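Local atomic coordinates of 2-dehydropantoate 2-reductase (PDB entry 3EGO), a protein that probably catalyses the NADPH-dependent reduction of ketopantoate to pantoate, a step in the biosynthesis of pantothenate. Residues A[15-20]-A[130-136]; A[40-45]-A[55-60]; A[69-75]-A[93-99]; A[118-124]-A[140-146]. All coordinates share one frame; numbering follows the deposited sequence.

Interaction 1. Residues A[15-20]-A[130-136]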
# COMPACT_ATOMS: atom_id res chain seq x y z
N LEU A 15 30.60 0.42 -9.42
CA LEU A 15 31.86 0.80 -8.79
C LEU A 15 32.58 -0.42 -8.23
O LEU A 15 33.79 -0.48 -8.24
CB LEU A 15 31.59 1.81 -7.67
CG LEU A 15 30.99 3.16 -8.18
CD1 LEU A 15 30.63 4.04 -6.95
CD2 LEU A 15 31.94 3.86 -9.12
N LEU A 16 31.81 -1.34 -7.64
CA LEU A 16 32.38 -2.58 -7.07
C LEU A 16 33.06 -3.39 -8.17
O LEU A 16 34.22 -3.82 -8.02
CB LEU A 16 31.23 -3.42 -6.47
CG LEU A 16 31.68 -4.73 -5.79
CD1 LEU A 16 32.21 -4.47 -4.45
CD2 LEU A 16 30.47 -5.64 -5.72
N CYS A 17 32.37 -3.57 -9.31
CA CYS A 17 32.97 -4.33 -10.41
C CYS A 17 34.19 -3.59 -10.96
O CYS A 17 35.19 -4.19 -11.32
CB CYS A 17 31.96 -4.50 -11.56
SG CYS A 17 30.59 -5.62 -11.16
N ALA A 18 34.10 -2.26 -11.07
CA ALA A 18 35.21 -1.50 -11.64
C ALA A 18 36.44 -1.65 -10.75
O ALA A 18 37.52 -1.88 -11.26
CB ALA A 18 34.81 -0.02 -11.76
N TYR A 19 36.29 -1.56 -9.43
CA TYR A 19 37.43 -1.72 -8.57
C TYR A 19 38.13 -3.09 -8.78
O TYR A 19 39.36 -3.22 -9.02
CB TYR A 19 37.06 -1.54 -7.07
CG TYR A 19 38.31 -1.86 -6.26
CD1 TYR A 19 39.34 -0.92 -6.14
CD2 TYR A 19 38.52 -3.13 -5.72
CE1 TYR A 19 40.50 -1.22 -5.46
CE2 TYR A 19 39.65 -3.44 -5.06
CZ TYR A 19 40.66 -2.48 -4.95
OH TYR A 19 41.81 -2.81 -4.28
N TYR A 20 37.34 -4.15 -8.72
CA TYR A 20 37.95 -5.43 -8.69
C TYR A 20 38.46 -5.85 -10.05
O TYR A 20 39.50 -6.52 -10.13
CB TYR A 20 36.99 -6.46 -8.08
CG TYR A 20 36.92 -6.44 -6.58
CD1 TYR A 20 35.79 -5.98 -5.92
CD2 TYR A 20 37.98 -6.92 -5.82
CE1 TYR A 20 35.70 -5.99 -4.54
CE2 TYR A 20 37.91 -6.94 -4.44
CZ TYR A 20 36.76 -6.46 -3.81
OH TYR A 20 36.66 -6.48 -2.42
N SER A 130 29.75 7.59 -2.30
CA SER A 130 29.87 8.86 -3.02
C SER A 130 30.02 8.56 -4.49
O SER A 130 29.96 7.40 -4.90
CB SER A 130 31.11 9.62 -2.55
OG SER A 130 32.28 8.89 -2.86
N ASP A 131 30.24 9.59 -5.31
CA ASP A 131 30.52 9.37 -6.74
C ASP A 131 31.72 8.46 -7.04
O ASP A 131 31.80 7.85 -8.09
CB ASP A 131 30.72 10.71 -7.49
CG ASP A 131 29.39 11.29 -8.09
OD1 ASP A 131 28.36 10.59 -8.20
OD2 ASP A 131 29.38 12.48 -8.47
N THR A 132 32.71 8.42 -6.15
CA THR A 132 33.88 7.60 -6.41
C THR A 132 34.09 6.44 -5.40
O THR A 132 35.05 5.67 -5.51
CB THR A 132 35.19 8.47 -6.42
OG1 THR A 132 35.34 9.06 -5.13
CG2 THR A 132 35.11 9.58 -7.46
N ALA A 133 33.22 6.28 -4.43
CA ALA A 133 33.55 5.36 -3.36
C ALA A 133 32.43 4.34 -3.10
O ALA A 133 31.22 4.69 -3.19
CB ALA A 133 33.86 6.14 -2.07
N VAL A 134 32.83 3.10 -2.77
CA VAL A 134 31.89 2.00 -2.57
C VAL A 134 32.34 1.15 -1.39
O VAL A 134 33.53 0.83 -1.21
CB VAL A 134 31.67 1.14 -3.88
CG1 VAL A 134 32.95 0.38 -4.26
CG2 VAL A 134 30.50 0.11 -3.71
N ASP A 135 31.38 0.72 -0.58
CA ASP A 135 31.73 -0.09 0.56
C ASP A 135 31.34 -1.51 0.20
O ASP A 135 30.18 -1.73 -0.14
CB ASP A 135 30.91 0.41 1.73
CG ASP A 135 31.23 -0.28 3.05
OD1 ASP A 135 32.10 -1.16 3.12
OD2 ASP A 135 30.58 0.09 4.04
N HIS A 136 32.29 -2.44 0.25
CA HIS A 136 31.99 -3.85 -0.05
C HIS A 136 31.49 -4.46 1.27
O HIS A 136 32.32 -4.99 2.09
CB HIS A 136 33.26 -4.57 -0.51
CG HIS A 136 33.01 -5.90 -1.16
ND1 HIS A 136 34.04 -6.68 -1.66
CD2 HIS A 136 31.86 -6.59 -1.41
CE1 HIS A 136 33.54 -7.79 -2.18
NE2 HIS A 136 32.22 -7.76 -2.05
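The phenol oxygen of Y20 has two polar partners: Y20 OH lies 2.7 Å from H136 ND1, a hydrogen bond that either atom could donate, and it also bonds to K49 NZ. The pair illustrates how the first helix of a Rossmann-type fold, the one that follows the predicted NADP-binding glycine turn, is fastened to a strand running nearly at right angles to it (88°). The oxygen sits at the edge of the imidazole, in its plane, whereas the two rings meet obliquely and form no stack. L16 covers one imidazole face. With its CG anti to the backbone N (chi1 -178°), L16 sends CD1 to 3.8 Å from the centroid of the H136 ring, close to the ring normal, in a CH-pi contact. The bond at ND1 and the methyl group over the face together probably limit the rotation of the H136 ring. The remaining end of the contact is apolar. L15 CB rests against V134 CB at 3.8 Å, and V134 CG1, lodged between its own backbone N and carbonyl carbon, comes 4.0 Å from L16 N. Just before V134 the chain bends through a turn in which D131 is salt-bridged to R33 of the same chain. H163 and F166 meet the Y20 ring, while L16 also packs on A126, a residue predicted to bind NADP. Into the turn reaches L15, whose CD1 methyl lies 4.0 Å from S130 O and 3.9 Å from A133 O.

Interaction 2. Residues A[40-45]-A[55-60]; sequences IQSEGI and RADCSA
I45 and A56 exchange two backbone hydrogen bonds, I45 N to A56 O at 2.8 Å and A56 N to I45 O at 2.9 Å, and so form an antiparallel hydrogen-bonded pair. A third direct bond uses a side chain: Q41 OE1 accepts from A60 N at 3.0 Å. The donor lies well above the plane of the Q41 amide, so no lone pair is addressed squarely. The Q41 chain leaves with CG anti to its backbone N (chi1 -161°) and then folds at chi2, which lays the amide alongside S59. Between these ends one water bridges the backbones, donating to I40 O and accepting from C58 N. The contact belongs to the Rossmann-type half of the protein, where strand 26-30, helix 34-43 and strand 52-61 form a beta-alpha-beta crossover, with strand 45-49 inserted before the parallel return strand. At the exit from the helix G44 adopts a positive phi (75°) and, having no side chain, brings its CA to 3.3 Å from A56 O. Apolar contacts fill the inner side, where I40 CG2 meets C58 CB at 3.8 Å and A60 CB at 4.0 Å. L15 and V29 also pack on I40. On the solvent side R55 NH2 and D57 OD1 form a weak salt bridge of 3.5 Å, the carboxylate oxygen lying at the guanidinium edge, and the backbone E43 O stands over one guanidinium face without bonding to it.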
# COMPACT_ATOMS: atom_id res chain seq x y z
N ILE A 40 35.89 10.30 -11.05
CA ILE A 40 36.57 8.98 -11.08
C ILE A 40 37.91 9.12 -11.80
O ILE A 40 38.95 8.69 -11.29
CB ILE A 40 35.72 7.92 -11.82
CG1 ILE A 40 34.53 7.45 -10.92
CG2 ILE A 40 36.61 6.73 -12.25
CD1 ILE A 40 33.35 6.76 -11.71
N GLN A 41 37.87 9.73 -12.98
CA GLN A 41 39.06 9.98 -13.78
C GLN A 41 40.06 10.80 -12.93
O GLN A 41 41.24 10.83 -13.24
CB GLN A 41 38.68 10.66 -15.11
CG GLN A 41 39.73 10.58 -16.25
CD GLN A 41 39.80 9.21 -16.96
OE1 GLN A 41 39.00 8.89 -17.86
NE2 GLN A 41 40.80 8.42 -16.59
N SER A 42 39.58 11.37 -11.81
CA SER A 42 40.34 12.28 -10.92
C SER A 42 40.96 11.72 -9.63
O SER A 42 42.16 11.88 -9.41
CB SER A 42 39.51 13.51 -10.57
OG SER A 42 39.38 14.35 -11.70
N GLU A 43 40.18 11.12 -8.73
CA GLU A 43 40.83 10.47 -7.61
C GLU A 43 40.68 8.95 -7.58
O GLU A 43 40.96 8.33 -6.56
CB GLU A 43 40.47 11.07 -6.23
CG GLU A 43 39.01 11.02 -5.85
CD GLU A 43 38.33 12.33 -6.12
OE1 GLU A 43 38.90 13.14 -6.89
OE2 GLU A 43 37.23 12.56 -5.58
N GLY A 44 40.27 8.38 -8.70
CA GLY A 44 40.11 6.93 -8.82
C GLY A 44 38.86 6.45 -8.12
O GLY A 44 37.98 7.25 -7.76
N ILE A 45 38.78 5.14 -7.92
CA ILE A 45 37.71 4.55 -7.14
C ILE A 45 38.23 4.10 -5.80
O ILE A 45 39.30 3.47 -5.71
CB ILE A 45 37.10 3.34 -7.91
CG1 ILE A 45 36.26 3.86 -9.08
CG2 ILE A 45 36.21 2.50 -6.99
CD1 ILE A 45 35.94 2.77 -10.04
N ARG A 55 42.47 2.04 -3.15
CA ARG A 55 42.25 2.94 -4.27
C ARG A 55 42.66 2.28 -5.56
O ARG A 55 43.72 1.62 -5.65
CB ARG A 55 43.02 4.29 -4.10
CG ARG A 55 42.70 5.23 -5.25
CD ARG A 55 43.91 5.99 -5.73
NE ARG A 55 44.27 7.12 -4.88
CZ ARG A 55 44.45 8.37 -5.31
NH1 ARG A 55 44.79 9.31 -4.44
NH2 ARG A 55 44.32 8.68 -6.60
N ALA A 56 41.83 2.44 -6.57
CA ALA A 56 42.15 1.96 -7.92
C ALA A 56 41.97 3.08 -8.91
O ALA A 56 40.97 3.77 -8.92
CB ALA A 56 41.24 0.77 -8.34
N ASP A 57 42.92 3.21 -9.82
CA ASP A 57 42.72 4.17 -10.87
C ASP A 57 41.92 3.53 -12.05
O ASP A 57 42.06 2.35 -12.35
CB ASP A 57 44.06 4.90 -11.09
CG ASP A 57 44.68 5.41 -9.73
OD1 ASP A 57 44.00 6.15 -8.95
OD2 ASP A 57 45.84 5.06 -9.40
N CYS A 58 40.98 4.29 -12.60
CA CYS A 58 39.97 3.81 -13.53
C CYS A 58 39.71 4.94 -14.53
O CYS A 58 39.75 6.09 -14.13
CB CYS A 58 38.69 3.54 -12.71
SG CYS A 58 37.34 2.73 -13.51
N SER A 59 39.39 4.62 -15.78
CA SER A 59 38.91 5.66 -16.71
C SER A 59 37.40 5.79 -16.57
O SER A 59 36.75 4.93 -15.96
CB SER A 59 39.30 5.37 -18.16
OG SER A 59 40.69 5.10 -18.24
N ALA A 60 36.85 6.87 -17.11
CA ALA A 60 35.41 7.09 -17.07
C ALA A 60 34.94 7.89 -18.29
O ALA A 60 35.73 8.57 -18.94
CB ALA A 60 35.02 7.77 -15.77
O HOH W 1 41.42 7.19 -11.97

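Interaction 3. Residues A[69-75]-A[93-99]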
# COMPACT_ATOMS: atom_id res chain seq x y z
N ASP A 69 36.54 -5.14 -24.86
CA ASP A 69 36.52 -6.60 -24.85
C ASP A 69 35.31 -7.16 -24.09
O ASP A 69 34.80 -8.23 -24.43
CB ASP A 69 37.82 -7.14 -24.28
CG ASP A 69 39.00 -6.78 -25.18
OD1 ASP A 69 38.88 -7.01 -26.40
OD2 ASP A 69 40.01 -6.25 -24.68
N LEU A 70 34.84 -6.42 -23.10
CA LEU A 70 33.61 -6.80 -22.42
C LEU A 70 32.90 -5.54 -21.93
O LEU A 70 33.55 -4.56 -21.52
CB LEU A 70 33.95 -7.73 -21.24
CG LEU A 70 32.87 -8.14 -20.22
CD1 LEU A 70 31.75 -9.00 -20.76
CD2 LEU A 70 33.55 -8.86 -19.04
N LEU A 71 31.58 -5.56 -22.02
CA LEU A 71 30.76 -4.56 -21.35
C LEU A 71 29.92 -5.21 -20.28
O LEU A 71 29.30 -6.25 -20.50
CB LEU A 71 29.83 -3.86 -22.34
CG LEU A 71 30.60 -2.99 -23.34
CD1 LEU A 71 29.63 -2.49 -24.43
CD2 LEU A 71 31.26 -1.86 -22.61
N VAL A 72 29.90 -4.58 -19.11
CA VAL A 72 29.17 -5.13 -17.99
C VAL A 72 28.12 -4.10 -17.67
O VAL A 72 28.46 -2.97 -17.36
CB VAL A 72 30.06 -5.34 -16.76
CG1 VAL A 72 29.17 -5.85 -15.58
CG2 VAL A 72 31.24 -6.32 -17.04
N VAL A 73 26.86 -4.49 -17.79
CA VAL A 73 25.74 -3.55 -17.68
C VAL A 73 25.08 -3.67 -16.32
O VAL A 73 24.57 -4.73 -15.96
CB VAL A 73 24.69 -3.77 -18.81
CG1 VAL A 73 23.40 -2.87 -18.56
CG2 VAL A 73 25.31 -3.47 -20.18
N THR A 74 25.11 -2.58 -15.55
CA THR A 74 24.71 -2.61 -14.16
C THR A 74 23.59 -1.59 -13.85
O THR A 74 23.19 -1.47 -12.68
CB THR A 74 25.94 -2.34 -13.21
OG1 THR A 74 26.37 -0.99 -13.38
CG2 THR A 74 27.12 -3.22 -13.58
N VAL A 75 23.09 -0.88 -14.87
CA VAL A 75 22.11 0.20 -14.66
C VAL A 75 20.71 -0.29 -14.34
O VAL A 75 20.35 -1.41 -14.68
CB VAL A 75 21.97 1.17 -15.87
CG1 VAL A 75 23.32 1.68 -16.31
CG2 VAL A 75 21.18 0.51 -17.02
N THR A 93 30.47 -7.38 -29.56
CA THR A 93 31.36 -7.77 -28.47
C THR A 93 30.60 -8.61 -27.46
O THR A 93 29.48 -9.07 -27.73
CB THR A 93 32.01 -6.54 -27.79
OG1 THR A 93 33.01 -6.98 -26.86
CG2 THR A 93 30.95 -5.69 -27.06
N ASN A 94 31.23 -8.83 -26.32
CA ASN A 94 30.62 -9.56 -25.21
C ASN A 94 29.91 -8.54 -24.33
O ASN A 94 30.51 -7.52 -23.99
CB ASN A 94 31.71 -10.24 -24.39
CG ASN A 94 32.58 -11.18 -25.22
OD1 ASN A 94 32.06 -11.95 -26.02
ND2 ASN A 94 33.91 -11.15 -25.01
N ILE A 95 28.67 -8.82 -23.95
CA ILE A 95 27.94 -7.96 -23.01
C ILE A 95 27.43 -8.83 -21.93
O ILE A 95 26.74 -9.82 -22.21
CB ILE A 95 26.70 -7.33 -23.62
CG1 ILE A 95 26.98 -6.82 -25.03
CG2 ILE A 95 26.19 -6.17 -22.71
CD1 ILE A 95 27.87 -5.63 -25.12
N LEU A 96 27.77 -8.48 -20.68
CA LEU A 96 27.26 -9.20 -19.51
C LEU A 96 26.22 -8.35 -18.78
O LEU A 96 26.56 -7.32 -18.26
CB LEU A 96 28.40 -9.56 -18.54
CG LEU A 96 28.00 -10.26 -17.23
CD1 LEU A 96 27.24 -11.57 -17.50
CD2 LEU A 96 29.27 -10.52 -16.32
N PHE A 97 24.95 -8.76 -18.76
CA PHE A 97 23.90 -8.00 -18.05
C PHE A 97 23.76 -8.43 -16.61
O PHE A 97 23.51 -9.60 -16.34
CB PHE A 97 22.56 -8.19 -18.76
CG PHE A 97 22.49 -7.51 -20.07
CD1 PHE A 97 22.05 -6.19 -20.15
CD2 PHE A 97 22.90 -8.16 -21.24
CE1 PHE A 97 22.00 -5.52 -21.38
CE2 PHE A 97 22.84 -7.51 -22.48
CZ PHE A 97 22.40 -6.18 -22.55
N LEU A 98 23.91 -7.50 -15.66
CA LEU A 98 23.85 -7.88 -14.27
C LEU A 98 22.67 -7.23 -13.55
O LEU A 98 22.64 -7.23 -12.32
CB LEU A 98 25.16 -7.54 -13.55
CG LEU A 98 26.39 -8.34 -13.95
CD1 LEU A 98 27.54 -7.87 -13.07
CD2 LEU A 98 26.13 -9.84 -13.75
N GLN A 99 21.72 -6.76 -14.34
CA GLN A 99 20.45 -6.16 -13.91
C GLN A 99 19.66 -6.95 -12.89
O GLN A 99 19.60 -8.17 -12.94
CB GLN A 99 19.56 -5.97 -15.13
CG GLN A 99 20.27 -5.30 -16.32
CD GLN A 99 20.41 -3.83 -16.08
OE1 GLN A 99 21.52 -3.33 -15.83
NE2 GLN A 99 19.28 -3.10 -16.12
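The side-chain torsions of V73 and I95 set the packing on one face of this strand pair. V73 keeps CG1 anti to its backbone N (chi1 173°), which turns CG2 toward I95, and the two CG2 methyls of V73 and I95 meet at 3.8 Å. I95 bends at chi2 (-70°), carrying CD1 to 3.7 Å from L71 CD1. On the same face V73 CB lies 3.8 Å from F97 CD1, with the two side chains side by side and pointing the same way. The opposite face carries L70, V72 and L96: L70 CD1 reaches L96 CB at 4.1 Å, and past the strand end V72 CG1 touches L98 CD1 at 3.6 Å. Between the two layers of side chains the backbones pair in parallel. L71 and V73 each donate and accept, and the shortest of their bonds runs from L96 N to L71 O at 2.7 Å. Where the strands begin, N94 ND2 adds a weak, bent bond to D69 O at 3.1 Å, while N94 OD1 is taken by R154. V73 also touches L80 of helix 80-86, and T74 OG1 bonds to I8 O, next to the glycine turn predicted to hold NADP. Strand 70-73, helix 80-86 and strand 94-97 together form a beta-alpha-beta crossover, the repeating unit of a Rossmann-type nucleotide-binding sheet.

Interaction 4. Residues A[118-124]-A[140-146]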
# COMPACT_ATOMS: atom_id res chain seq x y z
N TYR A 118 25.55 -12.43 -22.29
CA TYR A 118 25.65 -13.15 -21.05
C TYR A 118 24.79 -12.44 -20.02
O TYR A 118 24.59 -11.21 -20.08
CB TYR A 118 27.12 -13.23 -20.58
CG TYR A 118 28.00 -13.80 -21.69
CD1 TYR A 118 28.12 -15.18 -21.88
CD2 TYR A 118 28.64 -12.96 -22.57
CE1 TYR A 118 28.90 -15.69 -22.94
CE2 TYR A 118 29.42 -13.45 -23.62
CZ TYR A 118 29.55 -14.82 -23.79
OH TYR A 118 30.32 -15.27 -24.85
N VAL A 119 24.37 -13.21 -19.05
CA VAL A 119 23.42 -12.77 -18.06
C VAL A 119 23.91 -13.29 -16.70
O VAL A 119 24.44 -14.39 -16.63
CB VAL A 119 22.08 -13.40 -18.57
CG1 VAL A 119 21.54 -14.55 -17.73
CG2 VAL A 119 21.08 -12.36 -19.21
N GLY A 120 23.78 -12.50 -15.63
CA GLY A 120 24.24 -12.95 -14.31
C GLY A 120 23.62 -12.25 -13.13
O GLY A 120 22.86 -11.31 -13.30
N ILE A 121 23.91 -12.75 -11.95
CA ILE A 121 23.41 -12.14 -10.75
C ILE A 121 24.57 -11.78 -9.85
O ILE A 121 25.64 -12.41 -9.88
CB ILE A 121 22.45 -13.05 -9.99
CG1 ILE A 121 23.15 -14.35 -9.59
CG2 ILE A 121 21.19 -13.33 -10.86
CD1 ILE A 121 22.24 -15.22 -8.73
N VAL A 122 24.35 -10.75 -9.05
CA VAL A 122 25.38 -10.26 -8.16
C VAL A 122 24.94 -10.59 -6.75
O VAL A 122 23.92 -10.06 -6.28
CB VAL A 122 25.49 -8.74 -8.26
CG1 VAL A 122 26.45 -8.19 -7.19
CG2 VAL A 122 25.91 -8.32 -9.68
N GLU A 123 25.70 -11.43 -6.06
CA GLU A 123 25.40 -11.77 -4.67
C GLU A 123 26.23 -11.03 -3.61
O GLU A 123 26.12 -11.32 -2.41
CB GLU A 123 25.60 -13.27 -4.46
CG GLU A 123 24.77 -14.12 -5.43
CD GLU A 123 24.93 -15.64 -5.17
OE1 GLU A 123 23.93 -16.38 -5.35
OE2 GLU A 123 26.05 -16.08 -4.77
N HIS A 124 27.03 -10.07 -4.04
CA HIS A 124 27.77 -9.23 -3.11
C HIS A 124 26.82 -8.26 -2.49
O HIS A 124 25.79 -7.97 -3.08
CB HIS A 124 28.77 -8.41 -3.90
CG HIS A 124 29.88 -9.22 -4.49
ND1 HIS A 124 30.88 -9.78 -3.73
CD2 HIS A 124 30.15 -9.55 -5.77
CE1 HIS A 124 31.72 -10.42 -4.51
NE2 HIS A 124 31.31 -10.28 -5.76
N GLY A 140 30.33 -11.60 -1.38
CA GLY A 140 29.56 -12.59 -2.12
C GLY A 140 30.31 -13.08 -3.33
O GLY A 140 31.53 -13.38 -3.28
N ALA A 141 29.61 -13.11 -4.46
CA ALA A 141 30.15 -13.61 -5.72
C ALA A 141 29.31 -13.05 -6.84
O ALA A 141 28.23 -12.51 -6.59
CB ALA A 141 30.06 -15.15 -5.73
N ILE A 142 29.80 -13.18 -8.07
CA ILE A 142 28.99 -12.98 -9.25
C ILE A 142 28.85 -14.33 -9.91
O ILE A 142 29.81 -15.09 -9.98
CB ILE A 142 29.62 -11.98 -10.21
CG1 ILE A 142 29.50 -10.55 -9.62
CG2 ILE A 142 28.96 -12.05 -11.63
CD1 ILE A 142 30.24 -9.44 -10.52
N LYS A 143 27.64 -14.64 -10.37
CA LYS A 143 27.41 -15.87 -11.14
C LYS A 143 26.84 -15.51 -12.50
O LYS A 143 25.98 -14.63 -12.63
CB LYS A 143 26.46 -16.81 -10.37
CG LYS A 143 27.04 -17.34 -9.06
CD LYS A 143 25.99 -18.03 -8.22
CE LYS A 143 26.61 -18.90 -7.12
NZ LYS A 143 25.73 -18.94 -5.92
N TRP A 144 27.33 -16.15 -13.54
CA TRP A 144 26.90 -15.78 -14.88
C TRP A 144 26.65 -17.03 -15.74
O TRP A 144 27.12 -18.12 -15.39
CB TRP A 144 27.93 -14.88 -15.57
CG TRP A 144 29.22 -15.57 -15.75
CD1 TRP A 144 30.20 -15.77 -14.80
CD2 TRP A 144 29.69 -16.19 -16.96
NE1 TRP A 144 31.24 -16.49 -15.35
CE2 TRP A 144 30.96 -16.74 -16.68
CE3 TRP A 144 29.15 -16.31 -18.25
CZ2 TRP A 144 31.71 -17.47 -17.65
CZ3 TRP A 144 29.90 -17.02 -19.23
CH2 TRP A 144 31.17 -17.59 -18.92
N SER A 145 25.92 -16.84 -16.84
CA SER A 145 25.57 -17.91 -17.78
C SER A 145 25.58 -17.32 -19.17
O SER A 145 25.44 -16.09 -19.30
CB SER A 145 24.16 -18.40 -17.51
OG SER A 145 24.03 -18.83 -16.17
N ALA A 146 25.71 -18.15 -20.21
CA ALA A 146 25.48 -17.70 -21.58
C ALA A 146 23.99 -17.52 -21.89
O ALA A 146 23.15 -18.34 -21.52
CB ALA A 146 26.09 -18.75 -22.64
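E123 and K143 form a salt bridge across the end of an antiparallel pair: K143 NZ lies 3.1 Å from E123 OE2, met on the syn side and somewhat out of the carboxylate plane, with a weak second bond of 3.2 Å from K143 NZ to E123 OE1. Close by, the imidazole of H124 lies flat against the chain, with A141 N 3.4 Å above the ring plane and over its centre. At the other end W144 turns an edge toward the face of Y118 in an offset edge-to-face pair, the planes at 79°, and W144 CZ3 comes 3.7 Å from Y118 CD1. W144 reaches there because its CG stands between its own N and carbonyl carbon (chi1 62°). The backbone holds these groups in register. V119 pairs with S145 and I121 with K143, each through two hydrogen bonds, and E123 N donates to A141 O at 2.8 Å. Between the pairs G120, without a side chain, lets its CA approach W144 CA to 3.9 Å. Farther out, Y118 OH bonds to E151 O and S145 OG to E171 O, F166 lies almost parallel to the H124 ring, and I121 packs on L177 of helix 174-195, near K181, the probable proton donor. Since E123 is exposed and K143 only partly buried, solvent probably screens the charges of their salt bridge.

How the interactions relate
From the N terminus, helix 12-22 opens the longest loop, which interaction 1 closes only at residues 130-136. Interactions 2 and 3 fall wholly within that span and follow one another: 40-45 with 55-60 closes the short antiparallel hairpin of strands 45-49 and 52-61, then 69-75 with 93-99 closes a beta-alpha-beta crossover. Interaction 4 crosses interaction 1, because 118-124 precedes 130-136 and 140-146 follows it. All four reach one mixed sheet. Interactions 1 and 2 touch where A18 packs on I45, and interactions 3 and 4 share a strand boundary at which F97 N and I95 O probably bond to Y118. Interactions 2 and 3 do not touch, their nearest atoms being about 11 Å apart.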